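Long-range contacts in pectinesterase (Sitophilus oryzae, PDB 4PMH), which probably hydrolyses the methyl esters of pectin, releasing methanol and helping the rice weevil digest plant cell walls: residues D224-G230 with A252-D258; M264-V269 with G310-I314; L196-D200 with K244-R248; K284-L288 with I319-N324. All coordinates share one frame; numbering follows the deposited sequence.

Contacts 1, 2 and 4 join neighbouring coils of one parallel beta-helix; contact 3 skips one, reaching past the coil of strand 220-223. Along the chain contacts 3 and 1 interleave, then contacts 2 and 4 likewise. Contact 1 lies between contacts 2 and 3 and touches all three others, its centre about 12 Å from that of contact 2, 11 Å from contact 3 and 14 Å from contact 4. Strands 252-257 and 286-290 are neighbours in one sheet, which ties contacts 1 and 4 together, while contact 2 belongs to the ten-strand sheet. D224 is salt-bridged to R247, linking contacts 1 and 3, which together hold the probable catalytic residues D226, Q199 and D200 on adjoining coils.

Contact 1: D224-G230 with A252-D258; sequences DIDFVFG and AVVFAPD
I225 pairs in parallel with V253, and V228, F229 and G230 pair with F255, A256 and P257, the register slipping by one residue between the first two pairs in a beta bulge. V253 N donates to D224 O, V228 N reaches V254 O, and A256 N binds V228 O at 2.8 Å, close to straight at 165°. Further along, G230 N bonds to A256 O and D258 N to G230 O.

Turned between its own backbone N and carbonyl carbon (chi1 70°), the F227 ring comes up against V254, whose CG1 lies over the ring face, 4.2 Å from the centroid, as a CH-pi contact. The segments are successive coils of the right-handed parallel beta-helix of pectinesterases, and the bulge takes in D226, probably the nucleophile as in related enzymes. The A256 CB methyl packs against D226 CG at 3.6 Å, while D226 OD2 is salt-bridged to R290, a probable substrate-binding residue. V228 and F255 lie alongside each other and point the same way, V228 CB 3.7 Å from F255 CD1. F229 CB touches A256 CB at 3.9 Å, its ring leading off to stack on Y203.

Contact 2: M264-V269 with G310-I314; sequences MYGYFV and GQLII
Y267, F268 and V269 pair with L312, I313 and I314 as adjacent strands of the long parallel sheet of the pectinesterase beta-helix, their short axes only 9° apart. Y267 N donates to Q311 O at 2.9 Å, I313 N to Y267 O, and V269 N to I313 O, almost straight at 176°.

Before the strand proper, a side chain takes over the pairing. Q311 carries CG opposite its backbone N (chi1 -159°) and then bends at chi2, which brings OE1 to G266 N, 2.9 Å away. The same OE1 bonds to Y26 OH, and M264 O lies 3.5 Å from Q311 CD. A leucine at Q311 would probably leave G266 N without its acceptor and Y26 OH without this partner, setting the turn ahead of the strand free to shift.

On one face of the sheet, L312 CD1 fits between Y267 CB, 3.7 Å off, and V269 CG2, while V269 CB rests on I314 CG1. On the other, I313 CG2 touches F268 CE1 at 4.0 Å, and the F268 ring also stacks with Y26 of helix 23-27. The Y267 ring leads away from L312 to bond through OH to A204 O. Buried backbone groups are thus met by their neighbours in the ladder, and where the ladder stops, the Q311 amide oxygen accepts two donors and ties the turn to the helix outside.

Contact 3: L196-D200 with K244-R248; sequences LGHQD and KADRR
H198 NE2 donates to D246 OD1 at 2.6 Å, a short His-carboxylate bond with an angle of 159° at the hydrogen. OD1 sits at the ring edge, in the ring plane, and offers its syn lone pair; carboxylate and imidazole are nearly coplanar. R247 runs past the same ring in the opposite direction: its CB comes 3.4 Å from H198 CD2, its CD approaches H198 CG, and its NE lies 3.5 Å from H198 CB. K244 lays its CD 3.9 Å from H198 NE2. Beyond the histidine, R247 NH2 reaches Q199 CB at 3.6 Å, with Q199 N over one face of the guanidinium.

A leucine replacing H198 would leave D246 OD1 without its N-H mate, and the carboxylate is likely to turn more freely about its remaining partner.

Second-shell groups hold these partners. D246 OD2 forms a salt bridge with K171 NZ, which would probably keep the carboxylate ionised; with H198 on OD1, each oxygen has a partner. R247 NH2 is salt-bridged to D224 OD1, and the H198 backbone is bonded to D224 as well, which draws both segments onto the coil that carries D226. Such loops between beta-helix strands shape the active-site cleft of pectinesterases; here the loop from L196 brings Q199, the probable transition-state stabiliser, and D200, the probable proton donor, beside D226, the probable nucleophile.

Contact 4: K284-L288 with I319-N324; sequences KKAYL and IDGIIN
A286 and I323 form a single backbone bridge, their CA atoms 4.6 Å apart, where a loop of the following beta-helix coil comes up beside the start of strand 286-290. Two backbone bonds frame it. N324 N donates to A286 O at 3.1 Å, whereas A286 N to I322 O is weak. The I323 CA hydrogen also points at A286 O, CA to O 3.2 Å, which gives that oxygen a second, softer contact. G321, at the centre of an inverse gamma turn, bends the chain before it reaches this bridge.

The apolar part gathers on L288. Its CD2 meets I323 CG2 at 3.7 Å and I319 CG2 at 4.1 Å, coming across I319 at about a right angle and across I323 at a slant. I323 places CG1 between its backbone N and carbonyl carbon (chi1 62°), from where CD1 reaches both CG and CD1 of L288. P328 covers L288 and I323 from the loop beyond.

The polar contacts lie nearer solvent. K284, the first residue beyond helix 278-283, folds its aliphatic chain along the loop, with CB 3.7 Å from I323 O, and sends NZ back to S281 O. The Y287 ring and the N324 amide lie alongside each other, their planes 28° apart. N324 OD1 is taken by G327 N. No sugar is modelled on N324, a predicted glycosylation site. One water donates to K284 O and accepts a weak bond from N324 ND2.

Contact 1: D224-G230 with A252-D258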
# COMPACT_ATOMS: atom_id res chain seq x y z
N ASP A 224 -6.99 -0.17 -9.73
CA ASP A 224 -8.37 0.20 -9.96
C ASP A 224 -9.27 -0.05 -8.77
O ASP A 224 -10.15 0.75 -8.55
CB ASP A 224 -8.93 -0.45 -11.23
CG ASP A 224 -8.71 -1.96 -11.30
OD1 ASP A 224 -8.57 -2.65 -10.26
OD2 ASP A 224 -8.70 -2.47 -12.45
N ILE A 225 -9.05 -1.12 -8.00
CA ILE A 225 -9.90 -1.46 -6.86
C ILE A 225 -9.09 -1.78 -5.59
O ILE A 225 -8.24 -2.69 -5.58
CB ILE A 225 -10.80 -2.68 -7.19
CG1 ILE A 225 -11.83 -2.31 -8.27
CG2 ILE A 225 -11.50 -3.23 -5.93
CD1 ILE A 225 -13.12 -1.74 -7.74
N ASP A 226 -9.38 -1.04 -4.52
CA ASP A 226 -8.70 -1.21 -3.23
C ASP A 226 -7.19 -1.29 -3.43
O ASP A 226 -6.53 -2.13 -2.83
CB ASP A 226 -9.19 -2.48 -2.49
CG ASP A 226 -10.70 -2.52 -2.28
OD1 ASP A 226 -11.40 -1.48 -2.41
OD2 ASP A 226 -11.21 -3.62 -1.97
N PHE A 227 -6.64 -0.45 -4.30
CA PHE A 227 -5.22 -0.61 -4.65
C PHE A 227 -4.23 -0.03 -3.65
O PHE A 227 -3.00 -0.19 -3.80
CB PHE A 227 -4.93 -0.24 -6.12
CG PHE A 227 -5.03 1.21 -6.48
CD1 PHE A 227 -6.21 1.74 -7.02
CD2 PHE A 227 -3.92 2.05 -6.40
CE1 PHE A 227 -6.28 3.07 -7.43
CE2 PHE A 227 -3.99 3.36 -6.79
CZ PHE A 227 -5.16 3.87 -7.33
N VAL A 228 -4.75 0.59 -2.60
CA VAL A 228 -3.96 0.89 -1.41
C VAL A 228 -4.84 0.49 -0.24
O VAL A 228 -5.84 1.16 0.06
CB VAL A 228 -3.56 2.38 -1.29
CG1 VAL A 228 -2.75 2.63 -0.01
CG2 VAL A 228 -2.78 2.82 -2.51
N PHE A 229 -4.48 -0.62 0.42
CA PHE A 229 -5.34 -1.24 1.39
C PHE A 229 -4.55 -1.83 2.56
O PHE A 229 -3.36 -2.15 2.43
CB PHE A 229 -6.20 -2.33 0.70
CG PHE A 229 -5.48 -3.64 0.47
CD1 PHE A 229 -4.58 -3.78 -0.57
CD2 PHE A 229 -5.73 -4.74 1.29
CE1 PHE A 229 -3.91 -4.98 -0.79
CE2 PHE A 229 -5.07 -5.96 1.07
CZ PHE A 229 -4.15 -6.07 0.03
N GLY A 230 -5.22 -1.92 3.71
CA GLY A 230 -4.58 -2.42 4.92
C GLY A 230 -4.65 -1.50 6.11
O GLY A 230 -5.38 -0.49 6.11
N ALA A 252 -14.35 2.30 -9.89
CA ALA A 252 -13.08 2.14 -9.17
C ALA A 252 -13.08 2.68 -7.73
O ALA A 252 -13.93 3.49 -7.38
CB ALA A 252 -11.99 2.84 -9.97
N VAL A 253 -12.13 2.23 -6.92
CA VAL A 253 -11.94 2.73 -5.54
C VAL A 253 -10.46 2.72 -5.19
O VAL A 253 -9.80 1.71 -5.34
CB VAL A 253 -12.66 1.88 -4.49
CG1 VAL A 253 -12.83 2.69 -3.21
CG2 VAL A 253 -14.01 1.38 -4.98
N VAL A 254 -9.93 3.82 -4.68
CA VAL A 254 -8.48 3.90 -4.43
C VAL A 254 -8.08 3.21 -3.12
O VAL A 254 -7.40 2.16 -3.14
CB VAL A 254 -7.99 5.35 -4.45
CG1 VAL A 254 -6.50 5.44 -4.15
CG2 VAL A 254 -8.31 5.98 -5.80
N PHE A 255 -8.49 3.81 -1.99
CA PHE A 255 -8.08 3.38 -0.66
C PHE A 255 -9.09 2.45 0.00
O PHE A 255 -10.29 2.69 -0.06
CB PHE A 255 -7.85 4.59 0.24
CG PHE A 255 -6.79 5.53 -0.27
CD1 PHE A 255 -5.46 5.28 -0.04
CD2 PHE A 255 -7.14 6.65 -1.00
CE1 PHE A 255 -4.48 6.14 -0.53
CE2 PHE A 255 -6.18 7.53 -1.49
CZ PHE A 255 -4.85 7.27 -1.25
N ALA A 256 -8.58 1.40 0.65
CA ALA A 256 -9.40 0.50 1.45
C ALA A 256 -8.69 0.18 2.77
O ALA A 256 -8.20 -0.91 2.97
CB ALA A 256 -9.74 -0.79 0.69
N PRO A 257 -8.68 1.15 3.71
CA PRO A 257 -8.06 0.89 5.02
C PRO A 257 -8.91 0.05 5.96
O PRO A 257 -10.14 0.17 5.97
CB PRO A 257 -7.84 2.30 5.60
CG PRO A 257 -8.54 3.25 4.69
CD PRO A 257 -9.31 2.48 3.65
N ASP A 258 -8.24 -0.82 6.73
CA ASP A 258 -8.88 -1.59 7.81
C ASP A 258 -8.26 -1.21 9.16
O ASP A 258 -8.17 -2.02 10.09
CB ASP A 258 -8.83 -3.10 7.53
CG ASP A 258 -7.47 -3.74 7.77
OD1 ASP A 258 -6.42 -3.08 7.64
OD2 ASP A 258 -7.47 -4.98 8.03

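Contact 2: M264-V269 with G310-I314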
# COMPACT_ATOMS: atom_id res chain seq x y z
N MET A 264 -5.32 5.89 16.02
CA MET A 264 -5.60 7.25 15.57
C MET A 264 -5.13 7.50 14.13
O MET A 264 -5.78 8.20 13.36
CB MET A 264 -4.86 8.24 16.48
CG MET A 264 -5.72 9.19 17.29
SD MET A 264 -4.80 10.71 17.65
CE MET A 264 -5.82 11.96 16.88
N TYR A 265 -3.95 6.97 13.82
CA TYR A 265 -3.26 7.26 12.58
C TYR A 265 -3.30 6.09 11.61
O TYR A 265 -2.55 5.12 11.76
CB TYR A 265 -1.80 7.64 12.89
CG TYR A 265 -1.74 8.83 13.83
CD1 TYR A 265 -2.13 10.08 13.41
CD2 TYR A 265 -1.35 8.68 15.16
CE1 TYR A 265 -2.10 11.18 14.26
CE2 TYR A 265 -1.32 9.77 16.02
CZ TYR A 265 -1.70 11.01 15.57
OH TYR A 265 -1.69 12.09 16.41
N GLY A 266 -4.17 6.20 10.61
CA GLY A 266 -4.20 5.25 9.50
C GLY A 266 -3.39 5.80 8.35
O GLY A 266 -2.17 5.92 8.44
N TYR A 267 -4.07 6.16 7.27
CA TYR A 267 -3.41 6.62 6.05
C TYR A 267 -3.43 8.16 5.97
O TYR A 267 -4.44 8.79 6.23
CB TYR A 267 -4.07 5.98 4.83
CG TYR A 267 -3.86 4.49 4.66
CD1 TYR A 267 -2.85 3.80 5.34
CD2 TYR A 267 -4.67 3.75 3.77
CE1 TYR A 267 -2.64 2.44 5.14
CE2 TYR A 267 -4.45 2.40 3.57
CZ TYR A 267 -3.45 1.74 4.27
OH TYR A 267 -3.24 0.41 4.05
N PHE A 268 -2.28 8.75 5.65
CA PHE A 268 -2.15 10.19 5.46
C PHE A 268 -1.58 10.47 4.08
O PHE A 268 -0.43 10.08 3.76
CB PHE A 268 -1.22 10.76 6.53
CG PHE A 268 -1.14 12.26 6.54
CD1 PHE A 268 -2.26 13.04 6.70
CD2 PHE A 268 0.08 12.87 6.43
CE1 PHE A 268 -2.16 14.43 6.73
CE2 PHE A 268 0.20 14.25 6.47
CZ PHE A 268 -0.91 15.03 6.62
N VAL A 269 -2.41 11.08 3.24
CA VAL A 269 -2.04 11.46 1.88
C VAL A 269 -1.86 12.99 1.85
O VAL A 269 -2.82 13.73 2.10
CB VAL A 269 -3.12 11.03 0.90
CG1 VAL A 269 -2.80 11.52 -0.49
CG2 VAL A 269 -3.30 9.50 0.91
N GLY A 310 -11.56 1.92 9.06
CA GLY A 310 -10.49 2.53 8.26
C GLY A 310 -10.35 4.03 8.42
O GLY A 310 -11.33 4.76 8.36
N GLN A 311 -9.11 4.48 8.60
CA GLN A 311 -8.81 5.90 8.82
C GLN A 311 -7.95 6.41 7.68
O GLN A 311 -6.94 5.80 7.34
CB GLN A 311 -8.09 6.10 10.16
CG GLN A 311 -8.16 7.51 10.75
CD GLN A 311 -7.18 8.50 10.15
OE1 GLN A 311 -6.12 8.12 9.63
NE2 GLN A 311 -7.52 9.79 10.22
N LEU A 312 -8.38 7.55 7.11
CA LEU A 312 -7.72 8.17 5.96
C LEU A 312 -7.96 9.68 5.94
O LEU A 312 -9.08 10.12 5.96
CB LEU A 312 -8.28 7.60 4.66
CG LEU A 312 -7.86 8.30 3.37
CD1 LEU A 312 -6.36 8.25 3.11
CD2 LEU A 312 -8.59 7.65 2.21
N ILE A 313 -6.88 10.43 5.85
CA ILE A 313 -6.94 11.86 5.60
C ILE A 313 -6.19 12.21 4.31
O ILE A 313 -5.03 11.84 4.14
CB ILE A 313 -6.38 12.63 6.79
CG1 ILE A 313 -7.37 12.48 7.95
CG2 ILE A 313 -6.14 14.10 6.44
CD1 ILE A 313 -6.85 13.05 9.25
N ILE A 314 -6.88 12.90 3.40
CA ILE A 314 -6.24 13.46 2.21
C ILE A 314 -6.16 14.96 2.40
O ILE A 314 -7.18 15.64 2.47
CB ILE A 314 -7.01 13.12 0.94
CG1 ILE A 314 -7.06 11.61 0.75
CG2 ILE A 314 -6.35 13.77 -0.27
CD1 ILE A 314 -8.08 11.14 -0.24

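Contact 3: L196-D200 with K244-R248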
# COMPACT_ATOMS: atom_id res chain seq x y z
N LEU A 196 2.68 -1.16 -9.29
CA LEU A 196 1.77 -1.33 -10.41
C LEU A 196 0.89 -2.57 -10.26
O LEU A 196 1.38 -3.66 -10.01
CB LEU A 196 2.53 -1.43 -11.73
CG LEU A 196 3.74 -0.52 -11.99
CD1 LEU A 196 4.44 -0.91 -13.28
CD2 LEU A 196 3.36 0.95 -12.02
N GLY A 197 -0.39 -2.40 -10.44
CA GLY A 197 -1.29 -3.51 -10.34
C GLY A 197 -2.66 -3.07 -10.74
O GLY A 197 -2.82 -2.07 -11.44
N HIS A 198 -3.65 -3.83 -10.28
CA HIS A 198 -5.03 -3.48 -10.54
C HIS A 198 -5.79 -3.51 -9.24
O HIS A 198 -5.98 -2.45 -8.62
CB HIS A 198 -5.60 -4.37 -11.62
CG HIS A 198 -5.16 -3.95 -12.98
ND1 HIS A 198 -4.02 -4.44 -13.57
CD2 HIS A 198 -5.66 -3.03 -13.82
CE1 HIS A 198 -3.85 -3.85 -14.74
NE2 HIS A 198 -4.83 -2.99 -14.91
N GLN A 199 -6.20 -4.70 -8.79
CA GLN A 199 -6.88 -4.85 -7.51
C GLN A 199 -5.86 -5.24 -6.44
O GLN A 199 -5.14 -6.21 -6.63
CB GLN A 199 -7.97 -5.91 -7.62
CG GLN A 199 -8.87 -6.03 -6.42
CD GLN A 199 -10.12 -6.88 -6.69
OE1 GLN A 199 -10.42 -7.25 -7.83
NE2 GLN A 199 -10.85 -7.19 -5.64
N ASP A 200 -5.81 -4.51 -5.32
CA ASP A 200 -4.94 -4.83 -4.18
C ASP A 200 -3.45 -4.63 -4.46
O ASP A 200 -2.59 -5.30 -3.88
CB ASP A 200 -5.19 -6.25 -3.64
CG ASP A 200 -6.60 -6.43 -3.08
OD1 ASP A 200 -7.36 -5.46 -2.96
OD2 ASP A 200 -6.93 -7.57 -2.74
N LYS A 244 -6.46 3.21 -13.10
CA LYS A 244 -6.37 2.68 -14.44
C LYS A 244 -7.74 2.32 -14.95
O LYS A 244 -8.63 1.97 -14.19
CB LYS A 244 -5.49 1.43 -14.46
CG LYS A 244 -4.00 1.72 -14.39
CD LYS A 244 -3.16 0.55 -14.89
CE LYS A 244 -3.24 0.36 -16.40
NZ LYS A 244 -2.36 1.26 -17.19
N ALA A 245 -7.89 2.39 -16.27
CA ALA A 245 -9.15 2.07 -16.93
C ALA A 245 -9.03 0.83 -17.84
O ALA A 245 -10.03 0.39 -18.42
CB ALA A 245 -9.62 3.28 -17.73
N ASP A 246 -7.83 0.26 -17.93
CA ASP A 246 -7.53 -0.80 -18.92
C ASP A 246 -8.05 -2.17 -18.53
O ASP A 246 -8.16 -3.05 -19.38
CB ASP A 246 -6.03 -0.92 -19.15
CG ASP A 246 -5.33 -1.66 -18.03
OD1 ASP A 246 -5.74 -1.46 -16.86
OD2 ASP A 246 -4.41 -2.45 -18.30
N ARG A 247 -8.28 -2.40 -17.25
CA ARG A 247 -8.92 -3.63 -16.85
C ARG A 247 -10.40 -3.40 -16.74
O ARG A 247 -11.20 -4.28 -17.03
CB ARG A 247 -8.37 -4.13 -15.52
CG ARG A 247 -8.86 -5.53 -15.14
CD ARG A 247 -8.21 -6.02 -13.86
NE ARG A 247 -8.75 -5.32 -12.70
CZ ARG A 247 -9.32 -5.90 -11.64
NH1 ARG A 247 -9.44 -7.23 -11.54
NH2 ARG A 247 -9.77 -5.13 -10.66
N ARG A 248 -10.80 -2.21 -16.32
CA ARG A 248 -12.20 -1.98 -16.03
C ARG A 248 -12.51 -0.51 -15.94
O ARG A 248 -11.66 0.30 -15.57
CB ARG A 248 -12.57 -2.68 -14.73
CG ARG A 248 -11.38 -2.92 -13.81
CD ARG A 248 -11.80 -2.92 -12.36
NE ARG A 248 -12.45 -1.67 -12.04
CZ ARG A 248 -13.45 -1.53 -11.17
NH1 ARG A 248 -13.94 -2.57 -10.50
NH2 ARG A 248 -13.97 -0.34 -10.99

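Contact 4: K284-L288 with I319-N324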
# COMPACT_ATOMS: atom_id res chain seq x y z
N LYS A 284 -16.66 10.04 -13.95
CA LYS A 284 -16.77 10.42 -12.53
C LYS A 284 -17.21 9.24 -11.65
O LYS A 284 -17.83 9.44 -10.61
CB LYS A 284 -17.74 11.60 -12.35
CG LYS A 284 -17.44 12.80 -13.24
CD LYS A 284 -16.05 13.35 -12.97
CE LYS A 284 -15.97 14.86 -13.13
NZ LYS A 284 -15.69 15.27 -14.54
N LYS A 285 -16.85 8.02 -12.07
CA LYS A 285 -17.28 6.80 -11.41
C LYS A 285 -16.14 6.14 -10.62
O LYS A 285 -16.15 4.93 -10.44
CB LYS A 285 -17.82 5.80 -12.45
CG LYS A 285 -19.14 6.21 -13.10
CD LYS A 285 -19.92 5.01 -13.66
CE LYS A 285 -19.40 4.50 -15.00
NZ LYS A 285 -20.06 3.23 -15.43
N ALA A 286 -15.15 6.92 -10.19
CA ALA A 286 -14.19 6.42 -9.25
C ALA A 286 -14.50 6.98 -7.86
O ALA A 286 -15.00 8.13 -7.72
CB ALA A 286 -12.79 6.78 -9.66
N TYR A 287 -14.22 6.18 -6.84
CA TYR A 287 -14.30 6.66 -5.45
C TYR A 287 -12.92 6.77 -4.83
O TYR A 287 -12.01 6.01 -5.13
CB TYR A 287 -15.15 5.74 -4.63
CG TYR A 287 -16.56 5.64 -5.15
CD1 TYR A 287 -17.52 6.58 -4.78
CD2 TYR A 287 -16.93 4.60 -5.99
CE1 TYR A 287 -18.82 6.48 -5.23
CE2 TYR A 287 -18.24 4.49 -6.45
CZ TYR A 287 -19.17 5.43 -6.07
OH TYR A 287 -20.44 5.31 -6.53
N LEU A 288 -12.76 7.76 -3.96
CA LEU A 288 -11.53 7.91 -3.21
C LEU A 288 -11.32 6.74 -2.24
O LEU A 288 -10.18 6.35 -2.00
CB LEU A 288 -11.56 9.23 -2.43
CG LEU A 288 -11.50 10.50 -3.27
CD1 LEU A 288 -11.58 11.72 -2.36
CD2 LEU A 288 -10.25 10.57 -4.16
N ILE A 319 -6.74 16.56 -6.49
CA ILE A 319 -7.66 15.48 -6.83
C ILE A 319 -8.25 15.81 -8.19
O ILE A 319 -8.91 16.84 -8.35
CB ILE A 319 -8.77 15.34 -5.79
CG1 ILE A 319 -8.16 15.16 -4.38
CG2 ILE A 319 -9.68 14.17 -6.13
CD1 ILE A 319 -9.18 15.01 -3.26
N ASP A 320 -8.01 14.96 -9.20
CA ASP A 320 -8.51 15.29 -10.53
C ASP A 320 -9.98 14.91 -10.64
O ASP A 320 -10.53 14.25 -9.76
CB ASP A 320 -7.65 14.67 -11.64
CG ASP A 320 -6.30 15.36 -11.78
OD1 ASP A 320 -6.14 16.53 -11.40
OD2 ASP A 320 -5.34 14.74 -12.24
N GLY A 321 -10.63 15.37 -11.70
CA GLY A 321 -12.06 15.19 -11.87
C GLY A 321 -12.41 13.80 -12.33
O GLY A 321 -13.16 13.65 -13.28
N ILE A 322 -11.89 12.79 -11.65
CA ILE A 322 -12.16 11.41 -11.98
C ILE A 322 -13.11 10.79 -10.95
O ILE A 322 -13.57 9.67 -11.13
CB ILE A 322 -10.85 10.61 -12.02
CG1 ILE A 322 -10.13 10.68 -10.67
CG2 ILE A 322 -9.94 11.17 -13.12
CD1 ILE A 322 -9.12 9.58 -10.46
N ILE A 323 -13.39 11.54 -9.89
CA ILE A 323 -14.20 11.01 -8.79
C ILE A 323 -15.59 11.59 -8.75
O ILE A 323 -15.89 12.64 -9.34
CB ILE A 323 -13.54 11.24 -7.41
CG1 ILE A 323 -13.40 12.75 -7.12
CG2 ILE A 323 -12.20 10.54 -7.34
CD1 ILE A 323 -13.45 13.09 -5.65
N ASN A 324 -16.44 10.88 -8.02
CA ASN A 324 -17.74 11.37 -7.67
C ASN A 324 -17.61 12.52 -6.67
O ASN A 324 -17.39 12.32 -5.49
CB ASN A 324 -18.55 10.24 -7.06
CG ASN A 324 -19.99 10.60 -6.91
OD1 ASN A 324 -20.33 11.75 -6.66
ND2 ASN A 324 -20.86 9.61 -7.07
O HOH W 1 -19.88 8.06 -9.00